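Local coordinates for protein thiamine monophosphate kinase (Aquifex aeolicus, PDB 1VQV) that phosphorylates thiamine monophosphate at the expense of ATP to give thiamine diphosphate, the active form of vitamin B1, at residues K63-N68 with K80-S85; L86-D91 with S95-F100; C108-C113 with A190-V195; L164-M169 with L179-R184. One frame throughout, in Å; residues are numbered along the deposited sequence.

Interaction 1: K63-N68 with K80-S85; sequences KAISVN and KWALIS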
# COMPACT_ATOMS: atom_id res chain seq x y z
N LYS B 63 -4.09 -2.81 15.31
CA LYS B 63 -5.16 -2.99 14.35
C LYS B 63 -4.67 -2.89 12.90
O LYS B 63 -5.09 -3.66 12.05
CB LYS B 63 -6.26 -1.96 14.61
CG LYS B 63 -7.56 -2.25 13.91
CD LYS B 63 -8.69 -1.52 14.60
CE LYS B 63 -10.00 -1.78 13.89
NZ LYS B 63 -11.14 -1.07 14.55
N ALA B 64 -3.77 -1.94 12.62
CA ALA B 64 -3.26 -1.77 11.26
C ALA B 64 -2.73 -3.07 10.68
O ALA B 64 -2.93 -3.38 9.51
CB ALA B 64 -2.18 -0.70 11.24
N ILE B 65 -2.05 -3.85 11.52
CA ILE B 65 -1.51 -5.13 11.10
C ILE B 65 -2.58 -6.23 11.14
O ILE B 65 -2.67 -7.06 10.24
CB ILE B 65 -0.33 -5.53 11.99
CG1 ILE B 65 0.85 -4.59 11.74
CG2 ILE B 65 0.05 -7.00 11.76
CD1 ILE B 65 1.40 -4.63 10.33
N SER B 66 -3.41 -6.23 12.17
CA SER B 66 -4.44 -7.23 12.32
C SER B 66 -5.51 -7.27 11.23
O SER B 66 -5.96 -8.34 10.86
CB SER B 66 -5.13 -7.11 13.68
OG SER B 66 -4.32 -7.69 14.69
N VAL B 67 -5.92 -6.12 10.71
CA VAL B 67 -6.94 -6.14 9.68
C VAL B 67 -6.41 -6.86 8.45
O VAL B 67 -7.09 -7.71 7.87
CB VAL B 67 -7.40 -4.72 9.29
CG1 VAL B 67 -8.43 -4.79 8.18
CG2 VAL B 67 -8.01 -4.03 10.50
N ASN B 68 -5.19 -6.54 8.04
CA ASN B 68 -4.62 -7.20 6.87
C ASN B 68 -4.40 -8.68 7.07
O ASN B 68 -4.54 -9.46 6.13
CB ASN B 68 -3.31 -6.54 6.46
CG ASN B 68 -3.52 -5.34 5.62
OD1 ASN B 68 -4.45 -5.30 4.83
ND2 ASN B 68 -2.67 -4.35 5.77
N LYS B 80 3.38 -12.80 5.83
CA LYS B 80 4.83 -12.77 5.75
C LYS B 80 5.47 -11.38 5.79
O LYS B 80 6.23 -11.08 6.72
CB LYS B 80 5.29 -13.50 4.49
CG LYS B 80 5.03 -15.02 4.51
CD LYS B 80 5.92 -15.73 5.55
CE LYS B 80 7.39 -15.67 5.15
NZ LYS B 80 8.29 -16.11 6.25
N TRP B 81 5.14 -10.51 4.83
CA TRP B 81 5.75 -9.17 4.80
C TRP B 81 4.75 -8.03 4.79
O TRP B 81 3.65 -8.15 4.26
CB TRP B 81 6.68 -9.04 3.58
CG TRP B 81 7.66 -10.16 3.48
CD1 TRP B 81 8.74 -10.38 4.29
CD2 TRP B 81 7.57 -11.29 2.62
NE1 TRP B 81 9.31 -11.59 4.00
CE2 TRP B 81 8.61 -12.17 2.98
CE3 TRP B 81 6.69 -11.65 1.58
CZ2 TRP B 81 8.81 -13.40 2.34
CZ3 TRP B 81 6.88 -12.87 0.94
CH2 TRP B 81 7.94 -13.73 1.32
N ALA B 82 5.16 -6.90 5.35
CA ALA B 82 4.29 -5.74 5.41
C ALA B 82 4.98 -4.41 5.11
O ALA B 82 6.13 -4.18 5.50
CB ALA B 82 3.63 -5.68 6.77
N LEU B 83 4.26 -3.54 4.39
CA LEU B 83 4.72 -2.20 4.04
C LEU B 83 3.73 -1.21 4.67
O LEU B 83 2.53 -1.24 4.37
CB LEU B 83 4.72 -1.98 2.52
CG LEU B 83 5.78 -2.65 1.64
CD1 LEU B 83 5.59 -2.19 0.22
CD2 LEU B 83 7.15 -2.27 2.12
N ILE B 84 4.23 -0.34 5.54
CA ILE B 84 3.36 0.62 6.20
C ILE B 84 3.63 2.06 5.79
O ILE B 84 4.71 2.60 6.03
CB ILE B 84 3.47 0.50 7.72
CG1 ILE B 84 2.98 -0.88 8.15
CG2 ILE B 84 2.65 1.61 8.39
CD1 ILE B 84 2.95 -1.11 9.62
N SER B 85 2.62 2.66 5.18
CA SER B 85 2.69 4.02 4.70
C SER B 85 1.90 4.95 5.64
O SER B 85 0.72 4.71 5.92
CB SER B 85 2.13 4.07 3.27
OG SER B 85 2.33 5.33 2.66
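Ile65, on the helix that carries 63-68, and Ala82, on the strand that carries 80-85, mark the nearest approach of the two backbones, with 8.1 Å between Ile65 CA and Ala82 CA. At that spacing no main-chain hydrogen bond spans the gap, and the helix keeps its own pattern, as in the bond from Val67 N to Lys63 O. The strand pairs on both flanks, with Glu114 and Val116 on one neighbour and Val133 on another; Lys80 and Trp81 both face Val133 and so form a classic beta bulge. This is helix-on-sheet packing within the PurM-like N-terminal domain: helix 57-73 lies against one face of a mixed four-stranded sheet, while the other face, carrying Trp81, Leu83 and Ser85, meets Leu40, Thr41 and Thr42 of the second subunit. Across the helix-facing side the contact is purely apolar and rests on the end of one isoleucine. Ile65 leaves its helix obliquely, but a chi2 of -63° bends CD1 back toward the sheet. That methyl meets Ile84 CD1 at 3.9 Å, the two side chains crossing at about a right angle, and lies 4.3 Å from Ala82 CB. Ile84 instead reaches out with CD1 extended (chi2 -176°). Helix 94-111 fills in beside both isoleucines through Val104, and Ile84 also neighbours the ATP-binding Tyr101.

Interaction 2: L86-D91 with S95-F100; sequences LNLPED and SYVERF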
# COMPACT_ATOMS: atom_id res chain seq x y z
N LEU B 86 2.55 6.00 6.13
CA LEU B 86 1.89 6.92 7.04
C LEU B 86 1.76 8.35 6.54
O LEU B 86 2.73 8.94 6.06
CB LEU B 86 2.60 6.93 8.39
CG LEU B 86 2.53 5.67 9.25
CD1 LEU B 86 3.20 5.96 10.57
CD2 LEU B 86 1.07 5.27 9.49
N ASN B 87 0.55 8.89 6.66
CA ASN B 87 0.24 10.27 6.31
C ASN B 87 0.08 10.93 7.67
O ASN B 87 -0.93 10.74 8.34
CB ASN B 87 -1.09 10.36 5.56
CG ASN B 87 -1.00 9.92 4.12
OD1 ASN B 87 -2.00 9.98 3.39
ND2 ASN B 87 0.18 9.48 3.69
N LEU B 88 1.07 11.70 8.10
CA LEU B 88 1.01 12.32 9.41
C LEU B 88 1.04 13.85 9.42
O LEU B 88 1.76 14.47 8.64
CB LEU B 88 2.18 11.81 10.26
CG LEU B 88 2.36 10.30 10.29
CD1 LEU B 88 3.79 9.92 10.71
CD2 LEU B 88 1.35 9.71 11.23
N PRO B 89 0.24 14.47 10.30
CA PRO B 89 0.21 15.94 10.39
C PRO B 89 1.54 16.35 11.04
O PRO B 89 1.93 15.78 12.07
CB PRO B 89 -0.99 16.20 11.31
CG PRO B 89 -1.86 14.99 11.11
CD PRO B 89 -0.86 13.87 11.08
N GLU B 90 2.22 17.34 10.47
CA GLU B 90 3.52 17.78 11.00
C GLU B 90 3.49 18.12 12.50
O GLU B 90 4.51 18.06 13.17
CB GLU B 90 4.06 18.97 10.18
CG GLU B 90 3.41 20.32 10.52
CD GLU B 90 3.96 21.49 9.69
OE1 GLU B 90 5.20 21.55 9.47
OE2 GLU B 90 3.16 22.38 9.28
N ASP B 91 2.32 18.46 13.02
CA ASP B 91 2.19 18.81 14.44
C ASP B 91 1.75 17.64 15.32
O ASP B 91 1.21 17.84 16.41
CB ASP B 91 1.20 19.95 14.62
CG ASP B 91 -0.13 19.65 13.99
OD1 ASP B 91 -0.11 19.09 12.87
OD2 ASP B 91 -1.18 19.98 14.61
N SER B 95 5.49 10.87 20.18
CA SER B 95 5.13 9.76 21.04
C SER B 95 3.98 8.96 20.44
O SER B 95 3.84 7.76 20.69
CB SER B 95 4.76 10.28 22.44
OG SER B 95 3.72 11.24 22.37
N TYR B 96 3.17 9.64 19.63
CA TYR B 96 2.04 9.00 18.98
C TYR B 96 2.56 7.98 17.98
O TYR B 96 2.10 6.85 17.94
CB TYR B 96 1.18 10.01 18.21
CG TYR B 96 -0.08 9.39 17.64
CD1 TYR B 96 -1.29 9.48 18.32
CD2 TYR B 96 -0.04 8.64 16.46
CE1 TYR B 96 -2.43 8.84 17.86
CE2 TYR B 96 -1.19 7.99 15.99
CZ TYR B 96 -2.38 8.10 16.70
OH TYR B 96 -3.52 7.44 16.26
N VAL B 97 3.51 8.42 17.17
CA VAL B 97 4.10 7.57 16.16
C VAL B 97 4.87 6.43 16.83
O VAL B 97 4.75 5.28 16.41
CB VAL B 97 5.03 8.41 15.24
CG1 VAL B 97 5.83 7.52 14.31
CG2 VAL B 97 4.19 9.38 14.44
N GLU B 98 5.62 6.74 17.88
CA GLU B 98 6.39 5.73 18.60
C GLU B 98 5.48 4.65 19.20
O GLU B 98 5.81 3.46 19.17
CB GLU B 98 7.21 6.37 19.73
CG GLU B 98 8.40 5.49 20.15
CD GLU B 98 9.08 5.94 21.44
OE1 GLU B 98 9.48 7.13 21.54
OE2 GLU B 98 9.22 5.08 22.36
N ARG B 99 4.34 5.07 19.74
CA ARG B 99 3.40 4.13 20.34
C ARG B 99 2.68 3.35 19.27
O ARG B 99 2.30 2.20 19.47
CB ARG B 99 2.43 4.87 21.25
CG ARG B 99 3.07 5.26 22.56
CD ARG B 99 2.20 6.18 23.40
NE ARG B 99 2.91 6.59 24.61
CZ ARG B 99 2.68 6.10 25.83
NH1 ARG B 99 1.74 5.18 26.01
NH2 ARG B 99 3.39 6.52 26.87
N PHE B 100 2.50 3.98 18.11
CA PHE B 100 1.84 3.33 16.99
C PHE B 100 2.69 2.15 16.54
O PHE B 100 2.18 1.03 16.36
CB PHE B 100 1.69 4.31 15.82
CG PHE B 100 1.31 3.65 14.53
CD1 PHE B 100 -0.02 3.34 14.26
CD2 PHE B 100 2.28 3.25 13.63
CE1 PHE B 100 -0.37 2.64 13.12
CE2 PHE B 100 1.95 2.55 12.49
CZ PHE B 100 0.62 2.25 12.23
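Leu86 and Leu88 pack on Phe100 and Val97 in a buried, wholly apolar contact between the end of a strand and the start of the helix that follows it. The two elements open the beta-alpha-beta unit made of strand 77-88, helix 94-111 and strand 114-122, in which the helix covers one face of the sheet between two parallel strands. No hydrogen bond joins 86-91 to 95-100, and the nearest backbones, at Leu88 CA and Val97 CA, stay 8.8 Å apart. Alternate residues of the strand supply the contact, whereas Asn87 between them turns to the opposite face and packs on Asn46 of the second subunit. On the helix, Val97 and Phe100 are three residues apart and so fall on the same side. Phe100 has its ring set opposite the backbone N (chi1 167°), which carries it out over the sheet, where Leu86 slides past it in the reverse direction. Both methyls of that leucine approach one ring atom: Leu86 CD1 and Leu86 CD2 each lie 4.1 Å from Phe100 CE2. Replacing Leu86 by an alanine would probably open a gap beside the Phe100 ring and leave it freer to shift, next to the ATP-binding Tyr101. Ile128, on strand 127-136, touches both Leu86 and Phe100. Further along, toward the strand end, Leu3 of the second subunit reaches Leu88 and Val97, whose own meeting is a single methyl pair, Leu88 CD1 to Val97 CG2 at 3.8 Å.

Interaction 3: C108-C113 with A190-V195; sequences CEFYKC and ARIDYV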
# COMPACT_ATOMS: atom_id res chain seq x y z
N CYS B 108 3.23 -7.97 14.77
CA CYS B 108 4.13 -8.73 13.92
C CYS B 108 4.75 -9.87 14.72
O CYS B 108 4.83 -11.00 14.22
CB CYS B 108 5.23 -7.82 13.36
SG CYS B 108 4.68 -6.63 12.12
N GLU B 109 5.15 -9.59 15.96
CA GLU B 109 5.74 -10.62 16.81
C GLU B 109 4.73 -11.74 16.99
O GLU B 109 5.07 -12.92 16.94
CB GLU B 109 6.10 -10.07 18.18
CG GLU B 109 7.12 -8.96 18.12
CD GLU B 109 7.48 -8.41 19.49
OE1 GLU B 109 6.58 -8.27 20.36
OE2 GLU B 109 8.68 -8.09 19.69
N PHE B 110 3.48 -11.35 17.18
CA PHE B 110 2.41 -12.30 17.38
C PHE B 110 2.12 -13.15 16.16
O PHE B 110 2.22 -14.37 16.22
CB PHE B 110 1.13 -11.57 17.80
CG PHE B 110 0.04 -12.49 18.25
CD1 PHE B 110 0.12 -13.13 19.48
CD2 PHE B 110 -1.03 -12.79 17.41
CE1 PHE B 110 -0.84 -14.03 19.88
CE2 PHE B 110 -2.00 -13.70 17.80
CZ PHE B 110 -1.90 -14.32 19.04
N TYR B 111 1.74 -12.50 15.06
CA TYR B 111 1.40 -13.19 13.82
C TYR B 111 2.59 -13.77 13.07
O TYR B 111 2.42 -14.58 12.16
CB TYR B 111 0.64 -12.25 12.91
CG TYR B 111 -0.60 -11.69 13.55
CD1 TYR B 111 -1.59 -12.53 14.04
CD2 TYR B 111 -0.80 -10.31 13.65
CE1 TYR B 111 -2.74 -12.02 14.62
CE2 TYR B 111 -1.95 -9.79 14.22
CZ TYR B 111 -2.91 -10.65 14.70
OH TYR B 111 -4.07 -10.14 15.26
N LYS B 112 3.79 -13.36 13.46
CA LYS B 112 5.01 -13.87 12.84
C LYS B 112 5.22 -13.38 11.41
O LYS B 112 5.52 -14.16 10.50
CB LYS B 112 5.02 -15.39 12.87
CG LYS B 112 4.94 -15.96 14.26
CD LYS B 112 4.68 -17.44 14.22
CE LYS B 112 4.56 -18.00 15.64
NZ LYS B 112 4.23 -19.45 15.62
N CYS B 113 5.02 -12.08 11.22
CA CYS B 113 5.20 -11.44 9.93
C CYS B 113 6.10 -10.26 10.23
O CYS B 113 6.51 -10.07 11.37
CB CYS B 113 3.86 -10.96 9.36
SG CYS B 113 3.08 -9.65 10.33
N ALA B 190 -6.74 -11.44 14.84
CA ALA B 190 -7.06 -12.22 13.67
C ALA B 190 -7.04 -13.68 14.08
O ALA B 190 -6.24 -14.08 14.93
CB ALA B 190 -6.05 -11.96 12.57
N ARG B 191 -7.92 -14.47 13.48
CA ARG B 191 -8.02 -15.88 13.79
C ARG B 191 -6.92 -16.66 13.12
O ARG B 191 -7.17 -17.65 12.44
CB ARG B 191 -9.38 -16.39 13.33
CG ARG B 191 -10.50 -15.63 13.97
CD ARG B 191 -10.21 -15.44 15.44
NE ARG B 191 -11.28 -16.01 16.25
CZ ARG B 191 -11.17 -17.12 16.96
NH1 ARG B 191 -10.03 -17.80 16.98
NH2 ARG B 191 -12.22 -17.56 17.63
N ILE B 192 -5.69 -16.23 13.34
CA ILE B 192 -4.56 -16.87 12.72
C ILE B 192 -4.48 -18.31 13.18
O ILE B 192 -3.71 -19.10 12.63
CB ILE B 192 -3.25 -16.13 13.02
CG1 ILE B 192 -2.13 -16.77 12.19
CG2 ILE B 192 -2.97 -16.13 14.52
CD1 ILE B 192 -0.83 -16.03 12.20
N ASP B 193 -5.30 -18.63 14.18
CA ASP B 193 -5.39 -19.98 14.75
C ASP B 193 -6.32 -20.91 13.95
O ASP B 193 -6.52 -22.05 14.31
CB ASP B 193 -5.85 -19.89 16.21
CG ASP B 193 -7.26 -19.30 16.36
OD1 ASP B 193 -7.64 -18.39 15.61
OD2 ASP B 193 -7.99 -19.74 17.26
N TYR B 194 -6.87 -20.39 12.85
CA TYR B 194 -7.77 -21.14 11.98
C TYR B 194 -7.10 -21.44 10.64
O TYR B 194 -7.72 -22.01 9.74
CB TYR B 194 -9.02 -20.33 11.67
CG TYR B 194 -10.16 -20.49 12.63
CD1 TYR B 194 -10.07 -20.00 13.93
CD2 TYR B 194 -11.33 -21.14 12.24
CE1 TYR B 194 -11.13 -20.14 14.81
CE2 TYR B 194 -12.39 -21.29 13.11
CZ TYR B 194 -12.28 -20.79 14.39
OH TYR B 194 -13.35 -20.95 15.24
N VAL B 195 -5.85 -21.03 10.50
CA VAL B 195 -5.19 -21.24 9.22
C VAL B 195 -5.18 -22.70 8.82
O VAL B 195 -5.69 -23.04 7.76
CB VAL B 195 -3.76 -20.63 9.21
CG1 VAL B 195 -2.86 -21.34 8.21
CG2 VAL B 195 -3.86 -19.15 8.80
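Tyr111, the last residue of its helix, reaches along Ile192 to Ala190, and its side chain meets first the one and then the other on the way to the hydroxyl. Its CB comes within 4.1 Å of Ile192 CD1, the methyl that also lies against the tyrosine's own carbonyl oxygen. At the ring, Tyr111 CD1 meets Ile192 CG2 at 3.9 Å, the methyl sitting in the ring plane at the edge. One atom further, Tyr111 CE1 lies 3.9 Å from Ala190 CB. The contact ties the end of helix 94-111, in the PurM-like N-terminal domain, to the loop linking helices 176-186 and 195-201; Ala190 also packs on Val69 and Ser70 of helix 57-73. At the tip, Ala190 N donates to Tyr111 OH over 3.0 Å in a nearly straight bond (169°), and the hydroxyl is shared with Ser66 OG, so two partners hold the phenol end. Ile192 has CG1 opposite its backbone N (chi1 -173°), which leaves CG2 to face both aromatic residues from one side, 4.2 Å from Phe110 CE2. The loop is braced on its far side by a salt bridge from Arg191 NH1 to Asp193 OD1, 2.8 Å long.

Interaction 4: L164-M169 with L179-R184; sequences LELLLM and LALIQR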
# COMPACT_ATOMS: atom_id res chain seq x y z
N LEU B 164 -17.88 0.13 18.99
CA LEU B 164 -17.75 1.38 18.28
C LEU B 164 -18.79 2.37 18.81
O LEU B 164 -18.53 3.58 18.92
CB LEU B 164 -17.96 1.16 16.78
CG LEU B 164 -18.05 2.43 15.92
CD1 LEU B 164 -16.83 3.31 16.16
CD2 LEU B 164 -18.16 2.05 14.44
N GLU B 165 -19.97 1.86 19.12
CA GLU B 165 -21.04 2.68 19.65
C GLU B 165 -20.69 3.15 21.05
O GLU B 165 -21.00 4.29 21.41
CB GLU B 165 -22.36 1.90 19.66
CG GLU B 165 -23.03 1.78 18.29
CD GLU B 165 -24.08 0.68 18.26
OE1 GLU B 165 -24.78 0.50 19.27
OE2 GLU B 165 -24.22 0.01 17.23
N LEU B 166 -20.06 2.28 21.85
CA LEU B 166 -19.65 2.64 23.20
C LEU B 166 -18.56 3.72 23.10
O LEU B 166 -18.50 4.66 23.90
CB LEU B 166 -19.11 1.41 23.96
CG LEU B 166 -20.07 0.28 24.36
CD1 LEU B 166 -19.35 -0.78 25.19
CD2 LEU B 166 -21.21 0.85 25.18
N LEU B 167 -17.68 3.59 22.12
CA LEU B 167 -16.64 4.59 21.94
C LEU B 167 -17.33 5.90 21.58
O LEU B 167 -17.04 6.93 22.18
CB LEU B 167 -15.69 4.17 20.83
CG LEU B 167 -14.73 3.07 21.26
CD1 LEU B 167 -13.90 2.61 20.07
CD2 LEU B 167 -13.84 3.59 22.39
N LEU B 168 -18.23 5.86 20.61
CA LEU B 168 -18.91 7.08 20.20
C LEU B 168 -19.63 7.75 21.38
O LEU B 168 -19.95 8.93 21.32
CB LEU B 168 -19.92 6.80 19.07
CG LEU B 168 -19.41 6.28 17.72
CD1 LEU B 168 -20.58 6.21 16.74
CD2 LEU B 168 -18.31 7.19 17.14
N MSE B 169 -19.88 7.03 22.45
CA MSE B 169 -20.56 7.67 23.57
C MSE B 169 -19.58 8.55 24.32
O MSE B 169 -19.97 9.41 25.12
CB MSE B 169 -21.16 6.64 24.53
CG MSE B 169 -21.99 5.57 23.84
SE MSE B 169 -22.95 4.45 25.08
CE MSE B 169 -21.45 3.84 26.17
N LEU B 179 -15.87 -2.83 28.26
CA LEU B 179 -14.48 -2.75 27.82
C LEU B 179 -14.12 -3.86 26.85
O LEU B 179 -13.53 -3.61 25.80
CB LEU B 179 -13.54 -2.77 29.03
CG LEU B 179 -13.44 -1.49 29.86
CD1 LEU B 179 -12.37 -1.66 30.92
CD2 LEU B 179 -13.11 -0.29 28.96
N ALA B 180 -14.48 -5.10 27.19
CA ALA B 180 -14.19 -6.25 26.34
C ALA B 180 -14.76 -6.03 24.95
O ALA B 180 -14.21 -6.52 23.96
CB ALA B 180 -14.79 -7.50 26.95
N LEU B 181 -15.86 -5.28 24.88
CA LEU B 181 -16.51 -4.98 23.61
C LEU B 181 -15.72 -3.98 22.80
O LEU B 181 -15.56 -4.12 21.58
CB LEU B 181 -17.92 -4.43 23.86
CG LEU B 181 -18.97 -5.45 24.27
CD1 LEU B 181 -20.31 -4.78 24.58
CD2 LEU B 181 -19.12 -6.46 23.14
N ILE B 182 -15.22 -2.96 23.49
CA ILE B 182 -14.43 -1.89 22.89
C ILE B 182 -13.11 -2.48 22.42
O ILE B 182 -12.65 -2.21 21.32
CB ILE B 182 -14.14 -0.78 23.93
CG1 ILE B 182 -15.45 -0.35 24.61
CG2 ILE B 182 -13.47 0.43 23.26
CD1 ILE B 182 -15.29 0.75 25.66
N GLN B 183 -12.51 -3.31 23.25
CA GLN B 183 -11.25 -3.92 22.92
C GLN B 183 -11.37 -4.77 21.65
O GLN B 183 -10.47 -4.79 20.83
CB GLN B 183 -10.75 -4.72 24.13
CG GLN B 183 -10.53 -3.80 25.36
CD GLN B 183 -9.86 -4.46 26.58
OE1 GLN B 183 -9.52 -3.77 27.57
NE2 GLN B 183 -9.66 -5.78 26.52
N ARG B 184 -12.50 -5.45 21.48
CA ARG B 184 -12.73 -6.29 20.30
C ARG B 184 -12.78 -5.46 19.03
O ARG B 184 -12.51 -5.95 17.92
CB ARG B 184 -14.05 -7.06 20.46
CG ARG B 184 -13.86 -8.43 21.11
CD ARG B 184 -15.07 -8.92 21.89
NE ARG B 184 -14.63 -9.85 22.93
CZ ARG B 184 -15.35 -10.23 23.98
NH1 ARG B 184 -16.58 -9.78 24.15
NH2 ARG B 184 -14.81 -11.04 24.88
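Ile182 gives up the most surface here, wedging between Leu166 and Leu167 of the preceding helix and using a different branch for each. With chi1 at -51°, its CG1 sits beside the backbone N and its CG2 opposite, so the branches diverge toward the two leucines. Leu166 CD1 meets Ile182 CG1 at 4.0 Å, the side chains crossing at about a right angle, and Leu166 CB stands almost as near to the same atom. Ile182 CG2 is directed at the fork of Leu167, 3.3 Å from Leu167 CD2 and 3.5 Å from Leu167 CG. These residues join two consecutive helices, 159-168 and 176-186, linked by a short connection; their segments 164-168 and 179-184 cross at -106°, with axes 8.9 Å apart and no hydrogen bond between them. With only the CB of an alanine in place of Ile182, Leu166 and Leu167 would probably lose the partner they share, and the two helices would be left less closely packed there. Leu166 is the second large contributor. Besides Ile182, its CD1 touches the next residue back, lying 4.1 Å from Leu181 CB, so that one methyl bridges two neighbours on the facing helix. Tyr243 of helix 238-246 packs on both Leu166 and Leu181, closing that side with a third helix. Leu167, beyond its contact with Ile182, has Tyr55, His185 and Leu186 around it.

How the interactions relate
From the N terminus, interaction 1 comes first and closes the 11-residue passage from helix 57-73, through its end, into strand 77-88. Interaction 2 follows in series, closing the smaller connection from the end of that strand into helix 94-111. They touch directly, since the ring of Phe100 packs against Ala64 and Ile84, and both border the second subunit. Interaction 3 begins at the far end of helix 94-111 and spans 76 residues to 190-195, tying the N-terminal sheet domain to the later part of the chain; it also touches interaction 1. Interaction 4, a local helix pair, is nested inside that long loop and touches none of the others. No contacts cross.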